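Local coordinates for protein cellulosomal scaffoldin (Bacteroides cellulosolvens, PDB 1TYJ) that probably binds type-II dockerin modules through its beta-sandwich cohesin domain and so contributes to assembling the cellulosome, at residues N36-T41 with L128-N133; T42-W47 with F115-E120; E124-A129 with G165-K170. All blocks are in the same frame, centred on the assembly; numbering follows the deposited sequence.

The three contacts join neighbouring strands of a cohesin beta sandwich. Interaction 1 pairs strand 30-38 with strand 126-131, and interaction 3 pairs strand 126-131 with strand 166-169, so both belong to one sheet and share Leu128 and Ala129. Interaction 2 pairs strands 44-48 and 108-117 of the other sheet. Its centre lies about 13 Å from that of interaction 1 and about 11 Å from that of interaction 3. Along the chain, interaction 2 falls between the two halves of interaction 1, and interaction 3 opens after interaction 2 has closed. Leu44 packs on Leu128 and Ile167, which brings the two sheets together across the core.

Interaction 1: residues N36-T41 with L128-N133; sequences NIKYNT and LATFEN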
ATOM      1  N   ASN A  36      -1.528  -2.647  -6.527  1.00 15.85           N
ATOM      2  CA  ASN A  36      -0.471  -2.612  -7.523  1.00 15.79           C
ATOM      3  C   ASN A  36       0.003  -1.158  -7.558  1.00 16.68           C
ATOM      4  O   ASN A  36      -0.792  -0.248  -7.857  1.00 17.31           O
ATOM      5  CB  ASN A  36      -1.015  -3.023  -8.897  1.00 17.20           C
ATOM      6  CG  ASN A  36       0.105  -3.290  -9.877  1.00 20.06           C
ATOM      7  OD1 ASN A  36       0.409  -2.458 -10.761  1.00 26.75           O
ATOM      8  ND2 ASN A  36       0.785  -4.403  -9.678  1.00 17.58           N
ATOM      9  N   ILE A  37       1.277  -0.939  -7.220  1.00 16.35           N
ATOM     10  CA  ILE A  37       1.846   0.427  -7.044  1.00 16.52           C
ATOM     11  C   ILE A  37       3.073   0.614  -7.903  1.00 16.78           C
ATOM     12  O   ILE A  37       3.960  -0.240  -7.942  1.00 17.82           O
ATOM     13  CB  ILE A  37       2.191   0.693  -5.555  0.67 14.57           C
ATOM     14  CG1 ILE A  37       0.926   0.605  -4.705  1.00 16.43           C
ATOM     15  CG2 ILE A  37       2.961   2.031  -5.383  1.00 16.79           C
ATOM     16  CD1 ILE A  37       1.177   0.758  -3.173  1.00 17.27           C
ATOM     17  N   LYS A  38       3.124   1.729  -8.626  1.00 17.13           N
ATOM     18  CA  LYS A  38       4.269   1.984  -9.502  1.00 17.53           C
ATOM     19  C   LYS A  38       5.112   3.080  -8.875  1.00 17.45           C
ATOM     20  O   LYS A  38       4.588   4.011  -8.264  1.00 18.73           O
ATOM     21  CB  LYS A  38       3.739   2.382 -10.892  1.00 18.65           C
ATOM     22  CG  LYS A  38       4.768   2.825 -11.887  0.50 19.10           C
ATOM     23  CD  LYS A  38       5.065   1.701 -12.843  0.50 22.23           C
ATOM     24  CE  LYS A  38       6.376   1.919 -13.562  0.50 22.41           C
ATOM     25  NZ  LYS A  38       7.534   2.122 -12.656  0.50 16.99           N
ATOM     26  N   TYR A  39       6.428   2.964  -8.986  1.00 17.28           N
ATOM     27  CA  TYR A  39       7.307   4.025  -8.526  1.00 16.98           C
ATOM     28  C   TYR A  39       8.417   4.190  -9.548  1.00 16.95           C
ATOM     29  O   TYR A  39       8.595   3.344 -10.438  1.00 18.37           O
ATOM     30  CB  TYR A  39       7.877   3.705  -7.109  1.00 16.09           C
ATOM     31  CG  TYR A  39       8.776   2.462  -7.112  1.00 17.09           C
ATOM     32  CD1 TYR A  39      10.161   2.599  -7.219  1.00 18.38           C
ATOM     33  CD2 TYR A  39       8.227   1.151  -7.014  1.00 16.54           C
ATOM     34  CE1 TYR A  39      11.007   1.485  -7.274  1.00 15.74           C
ATOM     35  CE2 TYR A  39       9.031   0.052  -7.096  1.00 17.64           C
ATOM     36  CZ  TYR A  39      10.426   0.217  -7.194  1.00 17.50           C
ATOM     37  OH  TYR A  39      11.238  -0.877  -7.254  1.00 17.86           O
ATOM     38  N   ASN A  40       9.148   5.293  -9.430  1.00 17.19           N
ATOM     39  CA  ASN A  40      10.205   5.599 -10.387  1.00 18.26           C
ATOM     40  C   ASN A  40      11.548   5.030  -9.936  1.00 18.10           C
ATOM     41  O   ASN A  40      12.145   5.539  -8.999  1.00 18.62           O
ATOM     42  CB  ASN A  40      10.307   7.113 -10.601  1.00 18.49           C
ATOM     43  CG  ASN A  40      11.241   7.470 -11.735  1.00 17.98           C
ATOM     44  OD1 ASN A  40      12.163   6.708 -12.067  1.00 21.14           O
ATOM     45  ND2 ASN A  40      10.975   8.626 -12.396  1.00 23.16           N
ATOM     46  N   THR A  41      12.020   3.979 -10.627  1.00 18.63           N
ATOM     47  CA  THR A  41      13.269   3.300 -10.241  1.00 19.15           C
ATOM     48  C   THR A  41      14.539   4.150 -10.413  1.00 19.55           C
ATOM     49  O   THR A  41      15.600   3.789  -9.905  1.00 19.94           O
ATOM     50  CB  THR A  41      13.480   1.980 -11.037  1.00 19.04           C
ATOM     51  OG1 THR A  41      13.640   2.278 -12.429  1.00 22.16           O
ATOM     52  CG2 THR A  41      12.319   1.015 -10.844  1.00 20.36           C
ATOM     53  N   LEU A 128       5.491  10.400  -5.350  1.00 15.80           N
ATOM     54  CA  LEU A 128       6.214   9.333  -4.626  1.00 16.11           C
ATOM     55  C   LEU A 128       5.893   7.945  -5.216  1.00 16.88           C
ATOM     56  O   LEU A 128       6.784   7.069  -5.354  1.00 18.27           O
ATOM     57  CB  LEU A 128       5.867   9.373  -3.144  1.00 17.43           C
ATOM     58  CG  LEU A 128       6.584   8.315  -2.282  1.00 17.21           C
ATOM     59  CD1 LEU A 128       8.115   8.398  -2.472  1.00 19.18           C
ATOM     60  CD2 LEU A 128       6.222   8.501  -0.798  1.00 16.85           C
ATOM     61  N   ALA A 129       4.626   7.742  -5.544  1.00 15.46           N
ATOM     62  CA  ALA A 129       4.178   6.501  -6.178  1.00 15.64           C
ATOM     63  C   ALA A 129       2.808   6.745  -6.767  1.00 16.89           C
ATOM     64  O   ALA A 129       2.177   7.763  -6.463  1.00 18.06           O
ATOM     65  CB  ALA A 129       4.125   5.362  -5.140  1.00 16.55           C
ATOM     66  N   THR A 130       2.354   5.799  -7.581  1.00 17.48           N
ATOM     67  CA  THR A 130       1.003   5.816  -8.108  1.00 18.10           C
ATOM     68  C   THR A 130       0.325   4.444  -7.931  1.00 19.19           C
ATOM     69  O   THR A 130       0.975   3.411  -8.085  1.00 19.88           O
ATOM     70  CB  THR A 130       1.029   6.195  -9.630  1.00 19.34           C
ATOM     71  OG1 THR A 130       1.741   5.211 -10.369  0.50 15.77           O
ATOM     72  CG2 THR A 130       1.678   7.571  -9.850  0.50 20.01           C
ATOM     73  N   PHE A 131      -0.970   4.431  -7.610  1.00 17.56           N
ATOM     74  CA  PHE A 131      -1.712   3.186  -7.670  1.00 18.81           C
ATOM     75  C   PHE A 131      -2.190   3.025  -9.127  1.00 19.89           C
ATOM     76  O   PHE A 131      -2.883   3.910  -9.655  1.00 20.09           O
ATOM     77  CB  PHE A 131      -2.938   3.277  -6.761  1.00 19.14           C
ATOM     78  CG  PHE A 131      -2.611   3.338  -5.288  1.00 18.07           C
ATOM     79  CD1 PHE A 131      -2.470   4.566  -4.648  1.00 18.57           C
ATOM     80  CD2 PHE A 131      -2.534   2.170  -4.529  1.00 17.18           C
ATOM     81  CE1 PHE A 131      -2.200   4.642  -3.244  1.00 20.69           C
ATOM     82  CE2 PHE A 131      -2.274   2.211  -3.127  1.00 20.50           C
ATOM     83  CZ  PHE A 131      -2.101   3.452  -2.485  1.00 20.83           C
ATOM     84  N   GLU A 132      -1.850   1.919  -9.782  1.00 22.26           N
ATOM     85  CA  GLU A 132      -2.246   1.753 -11.190  1.00 27.10           C
ATOM     86  C   GLU A 132      -2.491   0.294 -11.488  1.00 29.25           C
ATOM     87  O   GLU A 132      -1.746  -0.554 -11.015  1.00 28.70           O
ATOM     88  CB  GLU A 132      -1.113   2.204 -12.105  1.00 27.65           C
ATOM     89  CG  GLU A 132      -0.860   3.677 -12.213  1.00 31.40           C
ATOM     90  CD  GLU A 132       0.237   3.977 -13.242  1.00 32.94           C
ATOM     91  OE1 GLU A 132       0.204   3.351 -14.343  1.00 37.03           O
ATOM     92  OE2 GLU A 132       1.124   4.819 -12.941  1.00 36.85           O
ATOM     93  N   ASN A 133      -3.512   0.015 -12.307  1.00 31.79           N
ATOM     94  CA  ASN A 133      -3.851  -1.347 -12.683  1.00 35.79           C
ATOM     95  C   ASN A 133      -2.623  -1.994 -13.285  1.00 37.81           C
ATOM     96  O   ASN A 133      -1.808  -1.327 -13.951  1.00 38.77           O
ATOM     97  CB  ASN A 133      -4.992  -1.331 -13.709  1.00 36.03           C
ATOM     98  CG  ASN A 133      -6.335  -0.806 -13.126  1.00 37.70           C
ATOM     99  OD1 ASN A 133      -7.171  -0.255 -13.851  1.00 41.76           O
ATOM    100  ND2 ASN A 133      -6.543  -0.996 -11.842  1.00 35.62           N
TER
HETATM  101  O   HOH W   1       8.044   7.209  -7.806  1.00 21.11           O
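Ile37 and Phe131 form a non-hydrogen-bonded antiparallel pair, with both side chains on the same face of the sheet. Ile37 can be followed outward. Its CB lies near the carbonyl O of Thr130. CG2, anti to the backbone N, meets the methyl of Ala129, with Ile37 CG2 3.5 Å from Ala129 CB. CG1 is anti to the carbonyl carbon (chi1 -61°) and is thereby set beside CD2 and CE2 of the Phe131 ring. The chain then extends (chi2 176°), and Ile37 CD1 reaches Phe131 CE2 at 3.7 Å, approaching the ring obliquely. An alanine here would probably leave gaps beside the Phe131 ring and next to Ala129 CB, where CG1, CD1 and CG2 had packed.

Lys38 and Thr130 are the hydrogen-bonded pair. Lys38 N donates to Thr130 O at 2.8 Å, and Thr130 N returns a bond to Lys38 O at 2.9 Å. Two residues along, past the Ile37 and Phe131 pair, Glu132 N donates to Asn36 O at 3.1 Å. On the Lys38 face, in the conformer given, Thr130 OG1 donates to Glu132 OE2 at 2.7 Å, meeting the carboxylate on its anti side. Lys38 bends away from this pair, and in the conformer given its NZ donates to Tyr39 O and to the carbonyls of Gln83 and Gly84. Beyond the paired residues a water bridges the two segments: it accepts from Asn40 N and donates to Leu128 O at 2.8 Å.

The contact is largely buried within one sheet of the cohesin sandwich. Phe131 also meets Phe35 edge-to-face. Strand 85-92 touches Ile37 through Phe88, while Ile22 of strand 17-25 in the opposing sheet packs on both Ile37 and Phe131.

Interaction 2: residues T42-W47 with F115-E120; sequences TYLQPW and FKVIKE
Lys116 and Trp47 make a cation-pi contact. Lys116 NZ lies over one face of the indole, 3.8 Å from the centroid of the Trp47 six-membered ring. Lys116 CE adds a CH-pi contact, 3.6 Å from the same centroid and 10° off its normal. The bend at chi3 (-74°) carries CE over that ring. A water accepts from Lys116 NZ and, weakly, from Gln45 NE2.

Backbone hydrogen bonds join the strands. Gln45 and Lys116 exchange a pair, with Lys116 N to Gln45 O at 2.8 Å. Ile118 N extends the ladder to Tyr43 O at 2.8 Å.

Apolar contacts cover the face of Leu44 and Pro46. Leu44 CD2 meets Phe115 CB at 3.8 Å and also Val117 CG2. Pro46 CG lies 4.0 Å from Phe115 CE2.

The Tyr43 ring meets a backbone carbonyl instead: Lys119 O lies at the edge of the ring, in its plane.

Trp47 NE1 bonds to Asp52. Strand 17-25 flanks Lys116 and Trp47 through Lys17, and strand 126-131 of the facing sheet packs Leu128 on Leu44 and Phe115.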
ATOM      1  N   THR A  42      14.443   5.269 -11.123  1.00 19.35           N
ATOM      2  CA  THR A  42      15.576   6.191 -11.249  1.00 19.92           C
ATOM      3  C   THR A  42      15.882   6.860  -9.908  1.00 18.94           C
ATOM      4  O   THR A  42      17.046   7.114  -9.595  1.00 20.10           O
ATOM      5  CB  THR A  42      15.261   7.246 -12.316  1.00 19.98           C
ATOM      6  OG1 THR A  42      15.069   6.575 -13.565  1.00 22.37           O
ATOM      7  CG2 THR A  42      16.382   8.303 -12.462  1.00 21.27           C
ATOM      8  N   TYR A  43      14.848   7.133  -9.103  1.00 17.72           N
ATOM      9  CA  TYR A  43      15.026   7.947  -7.901  1.00 17.39           C
ATOM     10  C   TYR A  43      14.859   7.208  -6.602  1.00 17.09           C
ATOM     11  O   TYR A  43      15.354   7.671  -5.579  1.00 17.07           O
ATOM     12  CB  TYR A  43      14.058   9.141  -7.904  1.00 17.30           C
ATOM     13  CG  TYR A  43      14.290  10.034  -9.107  1.00 17.78           C
ATOM     14  CD1 TYR A  43      13.457   9.961 -10.232  1.00 18.58           C
ATOM     15  CD2 TYR A  43      15.377  10.922  -9.123  1.00 18.42           C
ATOM     16  CE1 TYR A  43      13.696  10.786 -11.358  1.00 21.32           C
ATOM     17  CE2 TYR A  43      15.617  11.724 -10.228  1.00 20.15           C
ATOM     18  CZ  TYR A  43      14.780  11.647 -11.333  1.00 18.32           C
ATOM     19  OH  TYR A  43      15.029  12.456 -12.418  1.00 23.43           O
ATOM     20  N   LEU A  44      14.118   6.097  -6.635  1.00 16.64           N
ATOM     21  CA  LEU A  44      13.654   5.439  -5.397  1.00 16.61           C
ATOM     22  C   LEU A  44      13.929   3.942  -5.402  1.00 17.18           C
ATOM     23  O   LEU A  44      13.779   3.266  -6.427  1.00 17.21           O
ATOM     24  CB  LEU A  44      12.128   5.649  -5.231  1.00 16.86           C
ATOM     25  CG  LEU A  44      11.729   7.118  -5.044  1.00 15.53           C
ATOM     26  CD1 LEU A  44      10.242   7.210  -5.203  1.00 18.24           C
ATOM     27  CD2 LEU A  44      12.133   7.638  -3.625  1.00 16.70           C
ATOM     28  N   GLN A  45      14.265   3.440  -4.221  1.00 17.46           N
ATOM     29  CA  GLN A  45      14.496   2.016  -3.992  1.00 17.27           C
ATOM     30  C   GLN A  45      13.713   1.551  -2.762  1.00 16.81           C
ATOM     31  O   GLN A  45      14.017   1.959  -1.622  1.00 16.17           O
ATOM     32  CB  GLN A  45      15.996   1.781  -3.805  1.00 17.84           C
ATOM     33  CG  GLN A  45      16.350   0.316  -3.566  1.00 21.35           C
ATOM     34  CD  GLN A  45      17.838   0.096  -3.431  1.00 29.02           C
ATOM     35  OE1 GLN A  45      18.402  -0.727  -4.139  1.00 35.48           O
ATOM     36  NE2 GLN A  45      18.467   0.803  -2.508  1.00 27.93           N
ATOM     37  N   PRO A  46      12.688   0.686  -2.964  1.00 16.58           N
ATOM     38  CA  PRO A  46      11.933   0.219  -1.796  1.00 16.16           C
ATOM     39  C   PRO A  46      12.869  -0.426  -0.765  1.00 16.08           C
ATOM     40  O   PRO A  46      13.746  -1.208  -1.138  1.00 16.47           O
ATOM     41  CB  PRO A  46      10.960  -0.820  -2.386  1.00 16.98           C
ATOM     42  CG  PRO A  46      10.801  -0.380  -3.869  1.00 16.74           C
ATOM     43  CD  PRO A  46      12.191   0.110  -4.232  1.00 16.61           C
ATOM     44  N   TRP A  47      12.635  -0.130   0.515  1.00 15.87           N
ATOM     45  CA  TRP A  47      13.595  -0.431   1.578  1.00 17.23           C
ATOM     46  C   TRP A  47      12.918  -1.100   2.734  1.00 18.33           C
ATOM     47  O   TRP A  47      11.949  -0.581   3.279  1.00 17.87           O
ATOM     48  CB  TRP A  47      14.263   0.871   2.049  1.00 17.94           C
ATOM     49  CG  TRP A  47      15.535   0.562   2.798  1.00 18.92           C
ATOM     50  CD1 TRP A  47      15.696   0.496   4.143  1.00 21.73           C
ATOM     51  CD2 TRP A  47      16.781   0.254   2.207  1.00 20.25           C
ATOM     52  NE1 TRP A  47      17.001   0.173   4.430  1.00 21.13           N
ATOM     53  CE2 TRP A  47      17.693   0.020   3.257  1.00 21.07           C
ATOM     54  CE3 TRP A  47      17.227   0.178   0.884  1.00 20.95           C
ATOM     55  CZ2 TRP A  47      19.036  -0.315   3.026  1.00 21.67           C
ATOM     56  CZ3 TRP A  47      18.568  -0.170   0.642  1.00 22.21           C
ATOM     57  CH2 TRP A  47      19.457  -0.403   1.721  1.00 21.21           C
ATOM     58  N   PHE A 115      10.912   3.992   1.027  1.00 15.70           N
ATOM     59  CA  PHE A 115      11.830   4.054  -0.098  1.00 16.82           C
ATOM     60  C   PHE A 115      13.106   4.778   0.327  1.00 17.12           C
ATOM     61  O   PHE A 115      13.036   5.749   1.096  1.00 18.05           O
ATOM     62  CB  PHE A 115      11.219   4.877  -1.232  1.00 16.58           C
ATOM     63  CG  PHE A 115       9.932   4.335  -1.775  1.00 16.88           C
ATOM     64  CD1 PHE A 115       8.702   4.718  -1.237  1.00 16.85           C
ATOM     65  CD2 PHE A 115       9.938   3.491  -2.892  1.00 16.25           C
ATOM     66  CE1 PHE A 115       7.486   4.227  -1.788  1.00 16.59           C
ATOM     67  CE2 PHE A 115       8.747   3.004  -3.422  1.00 16.23           C
ATOM     68  CZ  PHE A 115       7.528   3.385  -2.880  1.00 16.64           C
ATOM     69  N   LYS A 116      14.257   4.291  -0.133  1.00 16.38           N
ATOM     70  CA  LYS A 116      15.500   5.040  -0.000  1.00 16.46           C
ATOM     71  C   LYS A 116      15.645   5.875  -1.261  1.00 16.97           C
ATOM     72  O   LYS A 116      15.422   5.395  -2.378  1.00 16.53           O
ATOM     73  CB  LYS A 116      16.717   4.113   0.225  1.00 17.03           C
ATOM     74  CG  LYS A 116      18.071   4.848   0.214  0.50 13.51           C
ATOM     75  CD  LYS A 116      19.270   3.898   0.225  0.50 15.64           C
ATOM     76  CE  LYS A 116      19.474   3.271   1.588  0.50 17.05           C
ATOM     77  NZ  LYS A 116      20.800   2.536   1.648  0.50 17.04           N
ATOM     78  N   VAL A 117      16.012   7.134  -1.074  1.00 16.91           N
ATOM     79  CA  VAL A 117      16.256   8.024  -2.215  1.00 17.87           C
ATOM     80  C   VAL A 117      17.654   7.754  -2.757  1.00 18.91           C
ATOM     81  O   VAL A 117      18.639   7.880  -2.019  1.00 20.23           O
ATOM     82  CB  VAL A 117      16.121   9.495  -1.783  1.00 18.22           C
ATOM     83  CG1 VAL A 117      16.438  10.403  -2.962  1.00 17.79           C
ATOM     84  CG2 VAL A 117      14.712   9.731  -1.184  1.00 18.95           C
ATOM     85  N   ILE A 118      17.708   7.372  -4.031  1.00 19.31           N
ATOM     86  CA  ILE A 118      18.980   6.959  -4.681  1.00 19.76           C
ATOM     87  C   ILE A 118      19.539   7.916  -5.735  1.00 20.11           C
ATOM     88  O   ILE A 118      20.636   7.690  -6.238  1.00 20.82           O
ATOM     89  CB  ILE A 118      18.910   5.522  -5.250  1.00 20.38           C
ATOM     90  CG1 ILE A 118      17.819   5.420  -6.325  1.00 21.02           C
ATOM     91  CG2 ILE A 118      18.671   4.548  -4.097  1.00 20.87           C
ATOM     92  CD1 ILE A 118      17.999   4.269  -7.311  1.00 23.53           C
ATOM     93  N   LYS A 119      18.787   8.976  -6.048  1.00 19.59           N
ATOM     94  CA  LYS A 119      19.279  10.018  -6.936  1.00 19.81           C
ATOM     95  C   LYS A 119      18.592  11.301  -6.543  1.00 19.87           C
ATOM     96  O   LYS A 119      17.432  11.258  -6.131  1.00 20.31           O
ATOM     97  CB  LYS A 119      18.952   9.690  -8.388  1.00 19.68           C
ATOM     98  CG  LYS A 119      19.544  10.646  -9.424  1.00 22.48           C
ATOM     99  CD  LYS A 119      19.234  10.105 -10.791  1.00 24.95           C
ATOM    100  CE  LYS A 119      19.543  11.092 -11.893  1.00 29.22           C
ATOM    101  NZ  LYS A 119      20.965  11.092 -12.099  1.00 32.72           N
ATOM    102  N   GLU A 120      19.288  12.436  -6.672  1.00 20.43           N
ATOM    103  CA  GLU A 120      18.705  13.734  -6.348  1.00 21.99           C
ATOM    104  C   GLU A 120      17.349  13.965  -7.036  1.00 20.16           C
ATOM    105  O   GLU A 120      17.212  13.807  -8.252  1.00 20.32           O
ATOM    106  CB  GLU A 120      19.692  14.846  -6.700  1.00 22.20           C
ATOM    107  CG  GLU A 120      19.199  16.253  -6.317  1.00 25.81           C
ATOM    108  CD  GLU A 120      20.161  17.356  -6.735  1.00 27.51           C
ATOM    109  OE1 GLU A 120      21.390  17.107  -6.827  1.00 35.02           O
ATOM    110  OE2 GLU A 120      19.688  18.492  -6.958  1.00 35.90           O
TER
HETATM  111  O   HOH W   2      21.404   1.389  -0.769  1.00 45.27           O

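Interaction 3: residues E124-A129 with G165-K170; sequences EGIKLA and GLIYPK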
ATOM      1  N   GLU A 124      11.205  20.230  -9.435  1.00 20.68           N
ATOM      2  CA  GLU A 124       9.733  20.231  -9.563  1.00 21.00           C
ATOM      3  C   GLU A 124       9.058  19.096  -8.754  1.00 20.52           C
ATOM      4  O   GLU A 124       7.806  19.030  -8.689  1.00 19.62           O
ATOM      5  CB  GLU A 124       9.299  20.118 -11.028  1.00 20.88           C
ATOM      6  CG  GLU A 124       9.639  18.766 -11.707  1.00 23.44           C
ATOM      7  CD  GLU A 124      11.029  18.736 -12.342  1.00 28.67           C
ATOM      8  OE1 GLU A 124      11.237  17.813 -13.144  1.00 32.71           O
ATOM      9  OE2 GLU A 124      11.901  19.602 -12.046  1.00 29.66           O
ATOM     10  N   GLY A 125       9.888  18.235  -8.136  1.00 19.50           N
ATOM     11  CA  GLY A 125       9.399  17.056  -7.403  1.00 19.30           C
ATOM     12  C   GLY A 125       9.045  15.883  -8.312  1.00 19.92           C
ATOM     13  O   GLY A 125       9.018  15.996  -9.552  1.00 18.37           O
ATOM     14  N   ILE A 126       8.809  14.730  -7.690  1.00 19.13           N
ATOM     15  CA  ILE A 126       8.219  13.595  -8.362  1.00 19.23           C
ATOM     16  C   ILE A 126       7.108  13.035  -7.485  1.00 17.70           C
ATOM     17  O   ILE A 126       7.130  13.184  -6.262  1.00 18.48           O
ATOM     18  CB  ILE A 126       9.255  12.461  -8.632  1.00 18.53           C
ATOM     19  CG1 ILE A 126       9.788  11.862  -7.321  1.00 19.27           C
ATOM     20  CG2 ILE A 126      10.439  12.976  -9.467  1.00 19.82           C
ATOM     21  CD1 ILE A 126      10.625  10.555  -7.525  1.00 20.85           C
ATOM     22  N   LYS A 127       6.112  12.432  -8.120  1.00 17.56           N
ATOM     23  CA  LYS A 127       5.083  11.672  -7.404  1.00 17.10           C
ATOM     24  C   LYS A 127       5.812  10.572  -6.622  1.00 16.68           C
ATOM     25  O   LYS A 127       6.657   9.865  -7.175  1.00 17.97           O
ATOM     26  CB  LYS A 127       4.097  11.070  -8.405  1.00 16.65           C
ATOM     27  CG  LYS A 127       3.174  12.102  -9.053  1.00 20.48           C
ATOM     28  CD  LYS A 127       2.458  11.405 -10.228  1.00 24.48           C
ATOM     29  CE  LYS A 127       1.430  12.312 -10.904  1.00 28.28           C
ATOM     30  NZ  LYS A 127       0.700  11.535 -11.970  1.00 30.00           N
ATOM     31  N   LEU A 128       5.491  10.400  -5.350  1.00 15.80           N
ATOM     32  CA  LEU A 128       6.214   9.333  -4.626  1.00 16.11           C
ATOM     33  C   LEU A 128       5.893   7.945  -5.216  1.00 16.88           C
ATOM     34  O   LEU A 128       6.784   7.069  -5.354  1.00 18.27           O
ATOM     35  CB  LEU A 128       5.867   9.373  -3.144  1.00 17.43           C
ATOM     36  CG  LEU A 128       6.584   8.315  -2.282  1.00 17.21           C
ATOM     37  CD1 LEU A 128       8.115   8.398  -2.472  1.00 19.18           C
ATOM     38  CD2 LEU A 128       6.222   8.501  -0.798  1.00 16.85           C
ATOM     39  N   ALA A 129       4.626   7.742  -5.544  1.00 15.46           N
ATOM     40  CA  ALA A 129       4.178   6.501  -6.178  1.00 15.64           C
ATOM     41  C   ALA A 129       2.808   6.745  -6.767  1.00 16.89           C
ATOM     42  O   ALA A 129       2.177   7.763  -6.463  1.00 18.06           O
ATOM     43  CB  ALA A 129       4.125   5.362  -5.140  1.00 16.55           C
ATOM     44  N   GLY A 165       0.991  12.118  -3.025  1.00 16.79           N
ATOM     45  CA  GLY A 165       1.597  13.403  -3.385  1.00 17.81           C
ATOM     46  C   GLY A 165       3.073  13.331  -3.742  1.00 17.75           C
ATOM     47  O   GLY A 165       3.647  12.240  -3.966  1.00 17.00           O
ATOM     48  N   LEU A 166       3.668  14.523  -3.845  1.00 17.68           N
ATOM     49  CA  LEU A 166       5.032  14.637  -4.332  1.00 17.38           C
ATOM     50  C   LEU A 166       6.087  14.656  -3.229  1.00 17.73           C
ATOM     51  O   LEU A 166       5.811  14.986  -2.067  1.00 19.03           O
ATOM     52  CB  LEU A 166       5.174  15.943  -5.133  1.00 17.49           C
ATOM     53  CG  LEU A 166       4.162  16.242  -6.234  1.00 20.72           C
ATOM     54  CD1 LEU A 166       4.720  17.380  -7.131  1.00 20.49           C
ATOM     55  CD2 LEU A 166       3.729  15.112  -7.058  1.00 23.01           C
ATOM     56  N   ILE A 167       7.310  14.328  -3.627  1.00 17.84           N
ATOM     57  CA  ILE A 167       8.476  14.558  -2.801  1.00 18.57           C
ATOM     58  C   ILE A 167       9.412  15.504  -3.576  1.00 18.67           C
ATOM     59  O   ILE A 167       9.354  15.605  -4.818  1.00 18.96           O
ATOM     60  CB  ILE A 167       9.208  13.222  -2.434  1.00 18.51           C
ATOM     61  CG1 ILE A 167       9.598  12.439  -3.696  1.00 17.86           C
ATOM     62  CG2 ILE A 167       8.308  12.407  -1.475  1.00 19.15           C
ATOM     63  CD1 ILE A 167      10.619  11.273  -3.448  1.00 19.60           C
ATOM     64  N   TYR A 168      10.227  16.204  -2.815  1.00 18.42           N
ATOM     65  CA  TYR A 168      11.076  17.279  -3.319  1.00 18.80           C
ATOM     66  C   TYR A 168      12.484  17.151  -2.758  1.00 20.19           C
ATOM     67  O   TYR A 168      12.671  16.554  -1.690  1.00 20.12           O
ATOM     68  CB  TYR A 168      10.509  18.592  -2.819  1.00 19.60           C
ATOM     69  CG  TYR A 168       9.089  18.865  -3.265  1.00 18.76           C
ATOM     70  CD1 TYR A 168       8.007  18.610  -2.414  1.00 19.58           C
ATOM     71  CD2 TYR A 168       8.832  19.394  -4.542  1.00 19.02           C
ATOM     72  CE1 TYR A 168       6.699  18.862  -2.846  1.00 20.15           C
ATOM     73  CE2 TYR A 168       7.545  19.641  -4.959  1.00 19.08           C
ATOM     74  CZ  TYR A 168       6.484  19.399  -4.109  1.00 20.81           C
ATOM     75  OH  TYR A 168       5.190  19.670  -4.552  1.00 20.17           O
ATOM     76  N   PRO A 169      13.475  17.732  -3.450  1.00 20.79           N
ATOM     77  CA  PRO A 169      14.830  17.698  -2.908  1.00 22.33           C
ATOM     78  C   PRO A 169      15.019  18.637  -1.727  1.00 24.34           C
ATOM     79  O   PRO A 169      14.408  19.717  -1.691  1.00 25.34           O
ATOM     80  CB  PRO A 169      15.691  18.183  -4.088  1.00 21.18           C
ATOM     81  CG  PRO A 169      14.747  19.120  -4.870  1.00 20.52           C
ATOM     82  CD  PRO A 169      13.402  18.412  -4.763  1.00 20.48           C
ATOM     83  N   LYS A 170      15.877  18.258  -0.781  1.00 26.63           N
ATOM     84  CA  LYS A 170      16.321  19.186   0.252  1.00 30.12           C
ATOM     85  C   LYS A 170      17.171  20.276  -0.386  1.00 32.35           C
ATOM     86  O   LYS A 170      17.171  21.430   0.051  1.00 34.31           O
ATOM     87  CB  LYS A 170      17.150  18.440   1.290  1.00 30.69           C
ATOM     88  CG  LYS A 170      16.369  18.068   2.519  1.00 32.79           C
ATOM     89  CD  LYS A 170      17.049  16.928   3.244  1.00 34.94           C
ATOM     90  CE  LYS A 170      16.471  16.674   4.632  1.00 37.12           C
ATOM     91  NZ  LYS A 170      17.138  15.490   5.299  1.00 39.46           N
ATOM     92  OXT LYS A 170      17.854  20.008  -1.381  1.00 33.23           O
TER
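Ile167 N donates to Ile126 O at 2.9 Å, and Ile126 N returns a bond to Ile167 O at 3.1 Å. These two residues are thus a hydrogen-bonded antiparallel pair. A further bond runs from Leu128 N to Gly165 O at 2.9 Å. The ladder continues in this way beyond the two isoleucines to Leu128, at the break in strand 126-131.

Gly125 comes close to the partner backbone, with Gly125 CA 3.0 Å from Ile167 O. It has a positive phi (80°), and a beta carbon here would clash with that oxygen and with CE2 of Tyr168. The Tyr168 ring lies obliquely by this glycine, and Tyr168 CD2 is 3.7 Å from Gly125 CA.

The two isoleucine side chains run alongside each other. Both place CG1 between the backbone N and the carbonyl carbon, and Ile126 CG1 meets Ile167 CG1 at 3.7 Å. Farther out, Ile167 CD1 reaches Leu128 CD1 at 3.9 Å. Lys127 and Leu166 form a non-hydrogen-bonded pair whose side chains diverge at their start, yet Leu166 CD2 still lies 3.7 Å from Lys127 CG.

Towards the core, Leu44 of strand 44-48 packs on Ile126 and Ile167, and Val18 of strand 17-25 touches Ile167. Strand 166-169 lies between strand 126-131, to which it is antiparallel, and strand 11-12, to which it is parallel. On that second side Tyr168 shares backbone hydrogen bonds with Asp10 and Val12.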